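Local atomic coordinates of guanine deaminase (Escherichia coli, PDB entry 6OHB), a protein that catalyses the zinc-dependent hydrolytic deamination of guanine to xanthine and ammonia, a step of purine degradation. Residues L8-G13 with L39-Q44; S14-T19 with G71-P76; C298-L303 with L340-K345; S307-L312 with L347-Y352. All coordinates share one frame; numbering follows the deposited sequence.

Contact 1. Residues L8-G13 with L39-Q44; sequences LKAVRG and LLLIKQ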
loop_
_atom_site.group_PDB
_atom_site.type_symbol
_atom_site.label_atom_id
_atom_site.label_comp_id
_atom_site.label_asym_id
_atom_site.label_seq_id
_atom_site.Cartn_x
_atom_site.Cartn_y
_atom_site.Cartn_z
ATOM N N LEU A 8 38.879 6.379 -11.048
ATOM C CA LEU A 8 37.932 6.893 -10.069
ATOM C C LEU A 8 36.592 7.244 -10.718
ATOM O O LEU A 8 36.504 7.510 -11.920
ATOM C CB LEU A 8 38.515 8.134 -9.386
ATOM C CG LEU A 8 38.411 8.310 -7.873
ATOM C CD1 LEU A 8 38.524 6.982 -7.155
ATOM C CD2 LEU A 8 39.506 9.252 -7.395
ATOM N N LYS A 9 35.539 7.231 -9.896
ATOM C CA LYS A 9 34.249 7.824 -10.237
ATOM C C LYS A 9 33.840 8.757 -9.110
ATOM O O LYS A 9 34.089 8.462 -7.937
ATOM C CB LYS A 9 33.145 6.774 -10.452
ATOM C CG LYS A 9 33.373 5.836 -11.619
ATOM C CD LYS A 9 32.160 4.939 -11.844
ATOM C CE LYS A 9 32.528 3.711 -12.663
ATOM N NZ LYS A 9 31.332 2.921 -13.060
ATOM N N ALA A 10 33.199 9.871 -9.465
ATOM C CA ALA A 10 32.775 10.888 -8.510
ATOM C C ALA A 10 31.268 11.081 -8.587
ATOM O O ALA A 10 30.725 11.324 -9.670
ATOM C CB ALA A 10 33.485 12.219 -8.774
ATOM N N VAL A 11 30.600 11.000 -7.438
ATOM C CA VAL A 11 29.153 11.146 -7.342
ATOM C C VAL A 11 28.856 12.227 -6.311
ATOM O O VAL A 11 29.261 12.112 -5.150
ATOM C CB VAL A 11 28.463 9.828 -6.948
ATOM C CG1 VAL A 11 26.986 10.063 -6.694
ATOM C CG2 VAL A 11 28.666 8.764 -8.027
ATOM N N ARG A 12 28.135 13.263 -6.721
ATOM C CA ARG A 12 27.824 14.383 -5.848
ATOM C C ARG A 12 26.335 14.412 -5.513
ATOM O O ARG A 12 25.492 14.087 -6.358
ATOM C CB ARG A 12 28.239 15.698 -6.511
ATOM C CG ARG A 12 28.096 16.894 -5.609
ATOM C CD ARG A 12 28.488 18.175 -6.309
ATOM N NE ARG A 12 28.349 19.307 -5.405
ATOM C CZ ARG A 12 28.701 20.548 -5.713
ATOM N NH1 ARG A 12 29.219 20.812 -6.908
ATOM N NH2 ARG A 12 28.541 21.522 -4.825
ATOM N N GLY A 13 26.008 14.809 -4.290
ATOM C CA GLY A 13 24.606 15.023 -3.966
ATOM C C GLY A 13 24.380 14.966 -2.466
ATOM O O GLY A 13 25.305 15.130 -1.683
ATOM N N LEU A 39 30.094 14.140 -1.311
ATOM C CA LEU A 39 30.872 13.563 -2.393
ATOM C C LEU A 39 31.208 12.122 -2.050
ATOM O O LEU A 39 31.667 11.828 -0.937
ATOM C CB LEU A 39 32.162 14.348 -2.630
ATOM C CG LEU A 39 33.187 13.645 -3.519
ATOM C CD1 LEU A 39 32.631 13.500 -4.927
ATOM C CD2 LEU A 39 34.507 14.406 -3.526
ATOM N N LEU A 40 30.983 11.240 -3.023
ATOM C CA LEU A 40 31.275 9.817 -2.937
ATOM C C LEU A 40 32.231 9.476 -4.067
ATOM O O LEU A 40 31.882 9.623 -5.243
ATOM C CB LEU A 40 29.995 8.985 -3.046
ATOM C CG LEU A 40 30.212 7.482 -3.242
ATOM C CD1 LEU A 40 30.770 6.857 -1.972
ATOM C CD2 LEU A 40 28.921 6.792 -3.670
ATOM N N LEU A 41 33.437 9.051 -3.712
ATOM C CA LEU A 41 34.447 8.623 -4.664
ATOM C C LEU A 41 34.539 7.105 -4.635
ATOM O O LEU A 41 34.690 6.509 -3.559
ATOM C CB LEU A 41 35.810 9.236 -4.337
ATOM C CG LEU A 41 35.953 10.729 -4.617
ATOM C CD1 LEU A 41 37.300 11.221 -4.119
ATOM C CD2 LEU A 41 35.782 11.004 -6.103
ATOM N N ILE A 42 34.510 6.512 -5.826
ATOM C CA ILE A 42 34.401 5.078 -6.045
ATOM C C ILE A 42 35.626 4.614 -6.815
ATOM O O ILE A 42 36.006 5.231 -7.818
ATOM C CB ILE A 42 33.120 4.741 -6.841
ATOM C CG1 ILE A 42 31.878 5.224 -6.101
ATOM C CG2 ILE A 42 33.049 3.255 -7.173
ATOM C CD1 ILE A 42 30.627 5.148 -6.954
ATOM N N LYS A 43 36.216 3.508 -6.369
ATOM C CA LYS A 43 37.343 2.895 -7.060
ATOM C C LYS A 43 37.274 1.390 -6.863
ATOM O O LYS A 43 37.120 0.922 -5.730
ATOM C CB LYS A 43 38.683 3.436 -6.539
ATOM C CG LYS A 43 39.895 2.886 -7.283
ATOM C CD LYS A 43 41.162 2.943 -6.439
ATOM C CE LYS A 43 42.144 3.978 -6.971
ATOM N NZ LYS A 43 43.515 3.775 -6.423
ATOM N N GLN A 44 37.394 0.643 -7.960
ATOM C CA GLN A 44 37.353 -0.818 -7.932
ATOM C C GLN A 44 36.107 -1.315 -7.206
ATOM O O GLN A 44 36.169 -2.187 -6.335
ATOM C CB GLN A 44 38.616 -1.395 -7.297
ATOM C CG GLN A 44 39.875 -1.169 -8.109
ATOM C CD GLN A 44 41.099 -1.760 -7.447
ATOM O OE1 GLN A 44 41.957 -1.033 -6.946
ATOM N NE2 GLN A 44 41.189 -3.086 -7.442
#
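Leu8 leans its side chain over the neighbouring strand 39-43. CB stays 4.1 Å from Ile42 O, while the side chain crosses that of Leu41 obliquely, CG 4.2 Å from Leu41 CD2. CD1 comes down on the carbonyl of Ile42, a tight 3.1 Å from its O, and lies 3.6 Å from Lys43 CB. CG is rotated off a staggered position (chi1 -136°). The backbones are tied by two antiparallel hydrogen-bonded pairs: Lys9 N and O with Ile42 O and N, and Val11 N and O with Leu40 O and N, all four bonds 2.9 Å long and in the carbonyl planes. The two strands are the inner pair of a four-stranded mixed sheet, flanked by 46-50 and 67-70, in the small beta domain that accompanies the barrel in many amidohydrolases. On the face of Leu8, Ala10 CB touches both Leu41 CD2 at 3.7 Å and Leu39 CD1 at 4.1 Å. On the other face Val11 CG2 reaches diagonally to Ile42 CD1, 4.3 Å away, and both side chains pack against Phe388. The extended Lys9 chain leads away from Ile42, its NZ bonded to Gly432 O.

Contact 2. Residues S14-T19 with G71-P76; sequences SFIDVT and GKLIVP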
loop_
_atom_site.group_PDB
_atom_site.type_symbol
_atom_site.label_atom_id
_atom_site.label_comp_id
_atom_site.label_asym_id
_atom_site.label_seq_id
_atom_site.Cartn_x
_atom_site.Cartn_y
_atom_site.Cartn_z
ATOM N N SER A 14 23.128 14.731 -2.098
ATOM C CA SER A 14 22.735 14.578 -0.708
ATOM C C SER A 14 22.765 13.097 -0.353
ATOM O O SER A 14 22.317 12.267 -1.139
ATOM C CB SER A 14 21.341 15.157 -0.487
ATOM O OG SER A 14 21.416 16.533 -0.175
ATOM N N PHE A 15 23.310 12.763 0.815
ATOM C CA PHE A 15 23.532 11.377 1.209
ATOM C C PHE A 15 22.944 11.143 2.587
ATOM O O PHE A 15 22.941 12.040 3.438
ATOM C CB PHE A 15 25.032 11.018 1.264
ATOM C CG PHE A 15 25.722 11.029 -0.064
ATOM C CD1 PHE A 15 26.174 12.217 -0.623
ATOM C CD2 PHE A 15 25.917 9.851 -0.756
ATOM C CE1 PHE A 15 26.804 12.219 -1.851
ATOM C CE2 PHE A 15 26.543 9.846 -1.981
ATOM C CZ PHE A 15 26.987 11.026 -2.531
ATOM N N ILE A 16 22.475 9.921 2.818
ATOM C CA ILE A 16 22.078 9.521 4.166
ATOM C C ILE A 16 22.420 8.052 4.375
ATOM O O ILE A 16 22.163 7.218 3.502
ATOM C CB ILE A 16 20.583 9.801 4.424
ATOM C CG1 ILE A 16 20.132 9.199 5.755
ATOM C CG2 ILE A 16 19.735 9.293 3.277
ATOM C CD1 ILE A 16 18.887 9.856 6.313
ATOM N N ASP A 17 23.029 7.740 5.520
ATOM C CA ASP A 17 23.322 6.354 5.871
ATOM C C ASP A 17 23.412 6.231 7.389
ATOM O O ASP A 17 23.400 7.228 8.113
ATOM C CB ASP A 17 24.603 5.844 5.177
ATOM C CG ASP A 17 25.876 6.585 5.619
ATOM O OD1 ASP A 17 25.801 7.733 6.119
ATOM O OD2 ASP A 17 26.973 6.009 5.450
ATOM N N VAL A 18 23.451 4.989 7.870
ATOM C CA VAL A 18 23.648 4.700 9.289
ATOM C C VAL A 18 25.068 4.175 9.456
ATOM O O VAL A 18 25.441 3.179 8.825
ATOM C CB VAL A 18 22.621 3.684 9.811
ATOM C CG1 VAL A 18 22.832 3.431 11.298
ATOM C CG2 VAL A 18 21.194 4.156 9.523
ATOM N N THR A 19 25.860 4.829 10.310
ATOM C CA THR A 19 27.301 4.589 10.307
ATOM C C THR A 19 27.731 3.373 11.118
ATOM O O THR A 19 28.904 2.997 11.047
ATOM C CB THR A 19 28.053 5.828 10.805
ATOM O OG1 THR A 19 27.641 6.155 12.141
ATOM C CG2 THR A 19 27.776 7.007 9.880
ATOM N N GLY A 71 19.778 17.672 -5.618
ATOM C CA GLY A 71 18.336 17.639 -5.629
ATOM C C GLY A 71 17.757 16.270 -5.349
ATOM O O GLY A 71 16.582 16.172 -4.981
ATOM N N LYS A 72 18.562 15.221 -5.471
ATOM C CA LYS A 72 18.161 13.861 -5.150
ATOM C C LYS A 72 18.729 13.467 -3.789
ATOM O O LYS A 72 19.514 14.195 -3.175
ATOM C CB LYS A 72 18.647 12.885 -6.226
ATOM C CG LYS A 72 18.423 13.342 -7.662
ATOM C CD LYS A 72 16.953 13.262 -8.047
ATOM C CE LYS A 72 16.774 13.144 -9.551
ATOM N NZ LYS A 72 17.151 14.386 -10.278
ATOM N N LEU A 73 18.325 12.291 -3.318
ATOM C CA LEU A 73 18.835 11.731 -2.076
ATOM C C LEU A 73 19.468 10.374 -2.354
ATOM O O LEU A 73 18.830 9.496 -2.933
ATOM C CB LEU A 73 17.714 11.614 -1.042
ATOM C CG LEU A 73 18.114 11.774 0.424
ATOM C CD1 LEU A 73 18.209 13.254 0.797
ATOM C CD2 LEU A 73 17.096 11.060 1.300
ATOM N N ILE A 74 20.705 10.184 -1.911
ATOM C CA ILE A 74 21.477 8.986 -2.211
ATOM C C ILE A 74 21.552 8.148 -0.944
ATOM O O ILE A 74 21.994 8.627 0.113
ATOM C CB ILE A 74 22.878 9.331 -2.740
ATOM C CG1 ILE A 74 22.767 10.287 -3.926
ATOM C CG2 ILE A 74 23.630 8.068 -3.133
ATOM C CD1 ILE A 74 24.121 10.666 -4.531
ATOM N N VAL A 75 21.114 6.898 -1.062
ATOM C CA VAL A 75 21.030 5.973 0.065
ATOM C C VAL A 75 21.758 4.694 -0.315
ATOM O O VAL A 75 21.960 4.407 -1.505
ATOM C CB VAL A 75 19.559 5.680 0.446
ATOM C CG1 VAL A 75 18.838 6.968 0.756
ATOM C CG2 VAL A 75 18.852 4.941 -0.686
ATOM N N PRO A 76 22.189 3.909 0.669
ATOM C CA PRO A 76 22.749 2.594 0.345
ATOM C C PRO A 76 21.676 1.703 -0.265
ATOM O O PRO A 76 20.484 1.868 -0.003
ATOM C CB PRO A 76 23.223 2.059 1.702
ATOM C CG PRO A 76 23.312 3.260 2.586
ATOM C CD PRO A 76 22.252 4.196 2.111
HETATM O O HOH W 1 21.410 17.515 -2.880
#
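Ile74 is held by both its backbone N and its backbone O: the N donates to Ser14 O at 2.7 Å, and the O accepts from Ile16 N at 3.0 Å, the latter donor lying nearly along the C=O axis. Phe15, the residue between these two partners, is thereby in parallel register with Ile74, and their side chains run side by side in the same direction. CG1 of Ile74, anti to the carbonyl carbon (chi1 -53°), sits over one face of the Phe15 ring, offset toward the rim; farther along, Ile74 CD1 meets Phe15 CZ at 3.5 Å. Phe50 and Phe380 make edge-to-face contacts with the same ring. The strand of Ile74, interrupted by a bulge or short loop, runs on to residue 84 and carries His82 and His84 of the zinc site, the His-X-His strand that begins the amidohydrolase barrel; 14-18 lies along its first residues and pairs antiparallel with 32-35. Ile16 turns CG2 into the crowded position between its backbone N and carbonyl carbon. There the methyl touches Val75 CG1 at 3.5 Å and Leu73 CD2 at 3.7 Å. Ser14 rests its CB on Lys72 O at 3.4 Å. Its OG bonds to Glu36 O and accepts from a water 2.9 Å away, and that water in turn accepts from Gly71 N at 3.2 Å, so it bridges Ser14 to Gly71.

Contact 3. Residues C298-L303 with L340-K345; sequences CPTSNL and LNEAYK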
loop_
_atom_site.group_PDB
_atom_site.type_symbol
_atom_site.label_atom_id
_atom_site.label_comp_id
_atom_site.label_asym_id
_atom_site.label_seq_id
_atom_site.Cartn_x
_atom_site.Cartn_y
_atom_site.Cartn_z
ATOM N N CYS A 298 8.186 -9.906 6.830
ATOM C CA CYS A 298 7.486 -9.677 5.562
ATOM C C CYS A 298 6.049 -9.255 5.838
ATOM O O CYS A 298 5.133 -10.097 5.823
ATOM C CB CYS A 298 7.478 -10.939 4.691
ATOM S SG CYS A 298 8.964 -11.958 4.686
ATOM N N PRO A 299 5.802 -7.954 6.036
ATOM C CA PRO A 299 4.446 -7.542 6.441
ATOM C C PRO A 299 3.388 -7.723 5.360
ATOM O O PRO A 299 2.237 -8.066 5.676
ATOM C CB PRO A 299 4.627 -6.068 6.824
ATOM C CG PRO A 299 5.860 -5.632 6.093
ATOM C CD PRO A 299 6.759 -6.836 6.075
ATOM N N THR A 300 3.741 -7.518 4.088
ATOM C CA THR A 300 2.736 -7.509 3.026
ATOM C C THR A 300 2.068 -8.871 2.868
ATOM O O THR A 300 0.834 -8.976 2.873
ATOM C CB THR A 300 3.377 -7.065 1.709
ATOM O OG1 THR A 300 3.921 -5.751 1.862
ATOM C CG2 THR A 300 2.345 -7.042 0.588
ATOM N N SER A 301 2.869 -9.930 2.721
ATOM C CA SER A 301 2.295 -11.265 2.619
ATOM C C SER A 301 1.639 -11.697 3.927
ATOM O O SER A 301 0.627 -12.406 3.903
ATOM C CB SER A 301 3.359 -12.273 2.178
ATOM O OG SER A 301 4.061 -12.796 3.288
ATOM N N ASN A 302 2.177 -11.267 5.075
ATOM C CA ASN A 302 1.514 -11.575 6.342
ATOM C C ASN A 302 0.090 -11.028 6.360
ATOM O O ASN A 302 -0.824 -11.664 6.901
ATOM C CB ASN A 302 2.300 -11.008 7.526
ATOM C CG ASN A 302 3.632 -11.711 7.754
ATOM O OD1 ASN A 302 3.941 -12.731 7.134
ATOM N ND2 ASN A 302 4.429 -11.158 8.656
ATOM N N LEU A 303 -0.120 -9.850 5.771
ATOM C CA LEU A 303 -1.457 -9.267 5.777
ATOM C C LEU A 303 -2.356 -9.886 4.708
ATOM O O LEU A 303 -3.527 -10.181 4.979
ATOM C CB LEU A 303 -1.369 -7.753 5.599
ATOM C CG LEU A 303 -0.909 -6.957 6.820
ATOM C CD1 LEU A 303 -0.833 -5.473 6.495
ATOM C CD2 LEU A 303 -1.838 -7.204 7.995
ATOM N N LEU A 340 8.102 -1.196 3.900
ATOM C CA LEU A 340 8.191 -0.533 5.193
ATOM C C LEU A 340 6.885 0.170 5.538
ATOM O O LEU A 340 6.518 0.251 6.712
ATOM C CB LEU A 340 9.354 0.455 5.198
ATOM C CG LEU A 340 10.752 -0.141 5.031
ATOM C CD1 LEU A 340 11.748 0.965 4.700
ATOM C CD2 LEU A 340 11.174 -0.905 6.282
ATOM N N ASN A 341 6.172 0.682 4.536
ATOM C CA ASN A 341 4.829 1.207 4.785
ATOM C C ASN A 341 3.919 0.138 5.396
ATOM O O ASN A 341 3.196 0.395 6.378
ATOM C CB ASN A 341 4.236 1.736 3.481
ATOM C CG ASN A 341 3.119 2.731 3.709
ATOM O OD1 ASN A 341 3.184 3.561 4.616
ATOM N ND2 ASN A 341 2.081 2.651 2.884
ATOM N N GLU A 342 3.961 -1.078 4.843
ATOM C CA GLU A 342 3.128 -2.150 5.389
ATOM C C GLU A 342 3.586 -2.549 6.787
ATOM O O GLU A 342 2.756 -2.833 7.665
ATOM C CB GLU A 342 3.137 -3.364 4.461
ATOM C CG GLU A 342 2.597 -3.084 3.069
ATOM C CD GLU A 342 1.122 -2.729 3.071
ATOM O OE1 GLU A 342 0.347 -3.422 3.763
ATOM O OE2 GLU A 342 0.742 -1.760 2.378
ATOM N N ALA A 343 4.902 -2.566 7.015
ATOM C CA ALA A 343 5.418 -2.833 8.352
ATOM C C ALA A 343 4.923 -1.792 9.343
ATOM O O ALA A 343 4.568 -2.120 10.481
ATOM C CB ALA A 343 6.945 -2.867 8.335
ATOM N N TYR A 344 4.904 -0.525 8.926
ATOM C CA TYR A 344 4.392 0.537 9.781
ATOM C C TYR A 344 2.930 0.295 10.151
ATOM O O TYR A 344 2.537 0.489 11.307
ATOM C CB TYR A 344 4.569 1.888 9.085
ATOM C CG TYR A 344 4.118 3.065 9.916
ATOM C CD1 TYR A 344 2.790 3.495 9.896
ATOM C CD2 TYR A 344 5.016 3.746 10.730
ATOM C CE1 TYR A 344 2.372 4.572 10.667
ATOM C CE2 TYR A 344 4.610 4.824 11.500
ATOM C CZ TYR A 344 3.289 5.231 11.467
ATOM O OH TYR A 344 2.887 6.303 12.234
ATOM N N LYS A 345 2.105 -0.128 9.186
ATOM C CA LYS A 345 0.703 -0.406 9.531
ATOM C C LYS A 345 0.580 -1.597 10.484
ATOM O O LYS A 345 -0.190 -1.549 11.453
ATOM C CB LYS A 345 -0.142 -0.632 8.275
ATOM C CG LYS A 345 -0.297 0.609 7.409
ATOM C CD LYS A 345 -1.006 0.274 6.113
ATOM C CE LYS A 345 -0.309 0.890 4.921
ATOM N NZ LYS A 345 -0.525 0.062 3.707
#
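Pro299 meets the second helix with its ring: CG lies 3.3 Å from Ala343 N and 3.7 Å from Ala343 CB, so the pyrrolidine sits directly against the backbone. Beside it, Pro299 CB approaches Glu342 CB at 3.9 Å. Glu342 supplies the largest share of this surface. Its CG touches Thr300 OG1 at 3.2 Å, the two side chains crossing obliquely, and a bend at chi2 (-65°) then carries the carboxylate past Leu303, whose CD1 is 3.6 Å from Glu342 OE1. No hydrogen bond joins the two segments; they meet through van der Waals contact of carbon atoms with one another and with Ala343 N, Thr300 OG1 and Glu342 OE1. The axes of 299-303 and 340-345 pass 8.9 Å apart at 57°. Both helices belong to the TIM barrel of the amidohydrolases, where helix 299-304 follows strand 294-297. Helix 336-349 comes after the adjacent parallel strand 321-324, whose Met324 packs against both Pro299 and Ala343. One shell out, Lys345 NZ holds Glu342 OE2 in a salt bridge of 2.6 Å, approaching from above the carboxylate plane. The same oxygen is also bridged to Lys345 of the second subunit, and the pairing is reciprocal, so two buried carboxylates and two ammonium groups gather at the dimer interface; the lysines would favour the ionised carboxylate. Cys298 is the N-cap of helix 299-304; on the side turned from 340-345, Asn302 OD1 bonds to His276 ND1 and Ser301 packs on the zinc ligand Asp327.

Contact 4. Residues S307-L312 with L347-Y352; sequences SGLFNL and LQLQGY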
loop_
_atom_site.group_PDB
_atom_site.type_symbol
_atom_site.label_atom_id
_atom_site.label_comp_id
_atom_site.label_asym_id
_atom_site.label_seq_id
_atom_site.Cartn_x
_atom_site.Cartn_y
_atom_site.Cartn_z
ATOM N N SER A 307 -2.027 -13.938 8.028
ATOM C CA SER A 307 -1.101 -14.683 8.861
ATOM C C SER A 307 -1.072 -14.161 10.296
ATOM O O SER A 307 -1.100 -14.950 11.251
ATOM C CB SER A 307 0.285 -14.614 8.230
ATOM O OG SER A 307 0.417 -15.658 7.274
ATOM N N GLY A 308 -0.991 -12.851 10.472
ATOM C CA GLY A 308 -0.893 -12.253 11.784
ATOM C C GLY A 308 0.103 -11.117 11.758
ATOM O O GLY A 308 0.552 -10.687 10.700
ATOM N N LEU A 309 0.499 -10.664 12.941
ATOM C CA LEU A 309 1.333 -9.476 13.079
ATOM C C LEU A 309 2.642 -9.845 13.768
ATOM O O LEU A 309 2.634 -10.310 14.913
ATOM C CB LEU A 309 0.589 -8.390 13.860
ATOM C CG LEU A 309 -0.907 -8.251 13.561
ATOM C CD1 LEU A 309 -1.535 -7.188 14.447
ATOM C CD2 LEU A 309 -1.128 -7.921 12.096
ATOM N N PHE A 310 3.761 -9.616 13.077
ATOM C CA PHE A 310 5.071 -9.947 13.625
ATOM C C PHE A 310 5.399 -8.997 14.764
ATOM O O PHE A 310 5.221 -7.781 14.646
ATOM C CB PHE A 310 6.139 -9.869 12.529
ATOM C CG PHE A 310 7.560 -9.990 13.033
ATOM C CD1 PHE A 310 8.097 -11.226 13.358
ATOM C CD2 PHE A 310 8.361 -8.865 13.169
ATOM C CE1 PHE A 310 9.395 -11.337 13.812
ATOM C CE2 PHE A 310 9.665 -8.967 13.627
ATOM C CZ PHE A 310 10.183 -10.205 13.947
ATOM N N ASN A 311 5.894 -9.559 15.866
ATOM C CA ASN A 311 6.153 -8.801 17.089
ATOM C C ASN A 311 7.590 -8.289 17.048
ATOM O O ASN A 311 8.512 -8.867 17.625
ATOM C CB ASN A 311 5.894 -9.673 18.314
ATOM C CG ASN A 311 5.800 -8.875 19.597
ATOM O OD1 ASN A 311 5.954 -7.653 19.599
ATOM N ND2 ASN A 311 5.557 -9.567 20.705
ATOM N N LEU A 312 7.777 -7.177 16.332
ATOM C CA LEU A 312 9.105 -6.584 16.216
ATOM C C LEU A 312 9.622 -6.105 17.566
ATOM O O LEU A 312 10.836 -6.118 17.810
ATOM C CB LEU A 312 9.080 -5.430 15.212
ATOM C CG LEU A 312 10.409 -4.705 14.971
ATOM C CD1 LEU A 312 11.412 -5.632 14.302
ATOM C CD2 LEU A 312 10.201 -3.448 14.141
ATOM N N LEU A 347 2.710 -2.628 12.683
ATOM C CA LEU A 347 3.167 -2.258 14.014
ATOM C C LEU A 347 2.213 -1.274 14.682
ATOM O O LEU A 347 2.013 -1.333 15.902
ATOM C CB LEU A 347 4.588 -1.712 13.927
ATOM C CG LEU A 347 5.452 -2.890 13.470
ATOM C CD1 LEU A 347 6.800 -2.446 12.924
ATOM C CD2 LEU A 347 5.602 -3.905 14.607
ATOM N N GLN A 348 1.603 -0.370 13.908
ATOM C CA GLN A 348 0.561 0.484 14.472
ATOM C C GLN A 348 -0.587 -0.356 15.013
ATOM O O GLN A 348 -1.186 -0.020 16.041
ATOM C CB GLN A 348 0.040 1.464 13.419
ATOM C CG GLN A 348 0.827 2.760 13.297
ATOM C CD GLN A 348 0.818 3.584 14.573
ATOM O OE1 GLN A 348 1.863 3.803 15.190
ATOM N NE2 GLN A 348 -0.365 4.029 14.986
ATOM N N LEU A 349 -0.913 -1.454 14.325
ATOM C CA LEU A 349 -1.937 -2.351 14.848
ATOM C C LEU A 349 -1.492 -3.019 16.141
ATOM O O LEU A 349 -2.335 -3.351 16.985
ATOM C CB LEU A 349 -2.301 -3.410 13.816
ATOM C CG LEU A 349 -3.244 -2.981 12.696
ATOM C CD1 LEU A 349 -3.420 -4.139 11.745
ATOM C CD2 LEU A 349 -4.589 -2.522 13.240
ATOM N N GLN A 350 -0.188 -3.221 16.328
ATOM C CA GLN A 350 0.279 -3.779 17.598
ATOM C C GLN A 350 0.622 -2.724 18.651
ATOM O O GLN A 350 1.137 -3.079 19.717
ATOM C CB GLN A 350 1.486 -4.689 17.375
ATOM C CG GLN A 350 1.207 -5.834 16.437
ATOM C CD GLN A 350 2.429 -6.690 16.204
ATOM O OE1 GLN A 350 2.883 -7.395 17.101
ATOM N NE2 GLN A 350 2.972 -6.628 14.996
ATOM N N GLY A 351 0.355 -1.446 18.390
ATOM C CA GLY A 351 0.724 -0.403 19.329
ATOM C C GLY A 351 2.187 -0.020 19.320
ATOM O O GLY A 351 2.631 0.699 20.223
ATOM N N TYR A 352 2.948 -0.474 18.330
ATOM C CA TYR A 352 4.372 -0.190 18.213
ATOM C C TYR A 352 4.589 0.870 17.140
ATOM O O TYR A 352 4.144 0.704 16.000
ATOM C CB TYR A 352 5.131 -1.471 17.866
ATOM C CG TYR A 352 6.629 -1.334 17.762
ATOM C CD1 TYR A 352 7.241 -1.082 16.537
ATOM C CD2 TYR A 352 7.438 -1.488 18.879
ATOM C CE1 TYR A 352 8.615 -0.970 16.434
ATOM C CE2 TYR A 352 8.815 -1.378 18.784
ATOM C CZ TYR A 352 9.398 -1.120 17.559
ATOM O OH TYR A 352 10.768 -1.009 17.460
#
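Gln350 and Leu309 run antiparallel alongside one another, one reaching from the helix end toward the loop, the other from the loop toward the helix. The extended glutamine lays its amide along the leucine stem, with Gln350 NE2 3.2 Å from Leu309 CB, and ends in a bond to the backbone: NE2 donates to Phe310 O at 2.6 Å. That bond is nearly straight, 167° at the hydrogen. The oxygen lies close to the amide plane of Gln350, yet the donor stands well above the carbonyl plane of Phe310. The Asn311 amide crosses that of Gln350 obliquely, their planes 58° apart. Leu309 lies roughly perpendicular to Leu349, its CD1 3.9 Å from Leu349 CB; both residues also pack on Leu349 of the second subunit, which brings this corner into the dimer interface. Farther along the loop, Leu312 points its CD2 into the angle between Leu347 and Tyr352. It lies 3.7 Å from Leu347 CD1 and equally 3.7 Å from Tyr352 CE1, approaching the ring obliquely. The phenol is fixed at its far end by a bond from OH to Glu358. Asn311 is the central residue of an inverse gamma turn and stands at the N-cap of helix 312-317. The 347-352 side closes helix 336-349 with a Schellman motif: Tyr352 N reaches back to Leu347 O at 2.7 Å, Gly351 N to Gln348 O at 3.2 Å, and Gly351, with positive phi, is the C-prime residue.

How the contacts relate
The four contacts form two pairs, contacts 1 and 2 in the N-terminal part of the chain and contacts 3 and 4 in the later part of the barrel. Contacts 1 and 2 have centres 13 Å apart; strands 8-12 and 14-18 follow each other, and the segments of the two contacts alternate along the chain. They pack together, Val11 CG1 on Ile74 CD1 at 3.6 Å; strand 73-84 then leads, past a break, toward the barrel. Contacts 3 and 4, with centres 9 Å apart, share helix 336-349 and both touch the second subunit. Centres of contacts 2 and 3 are about 24 Å apart and their nearest atoms about 10 Å, so these segments do not touch.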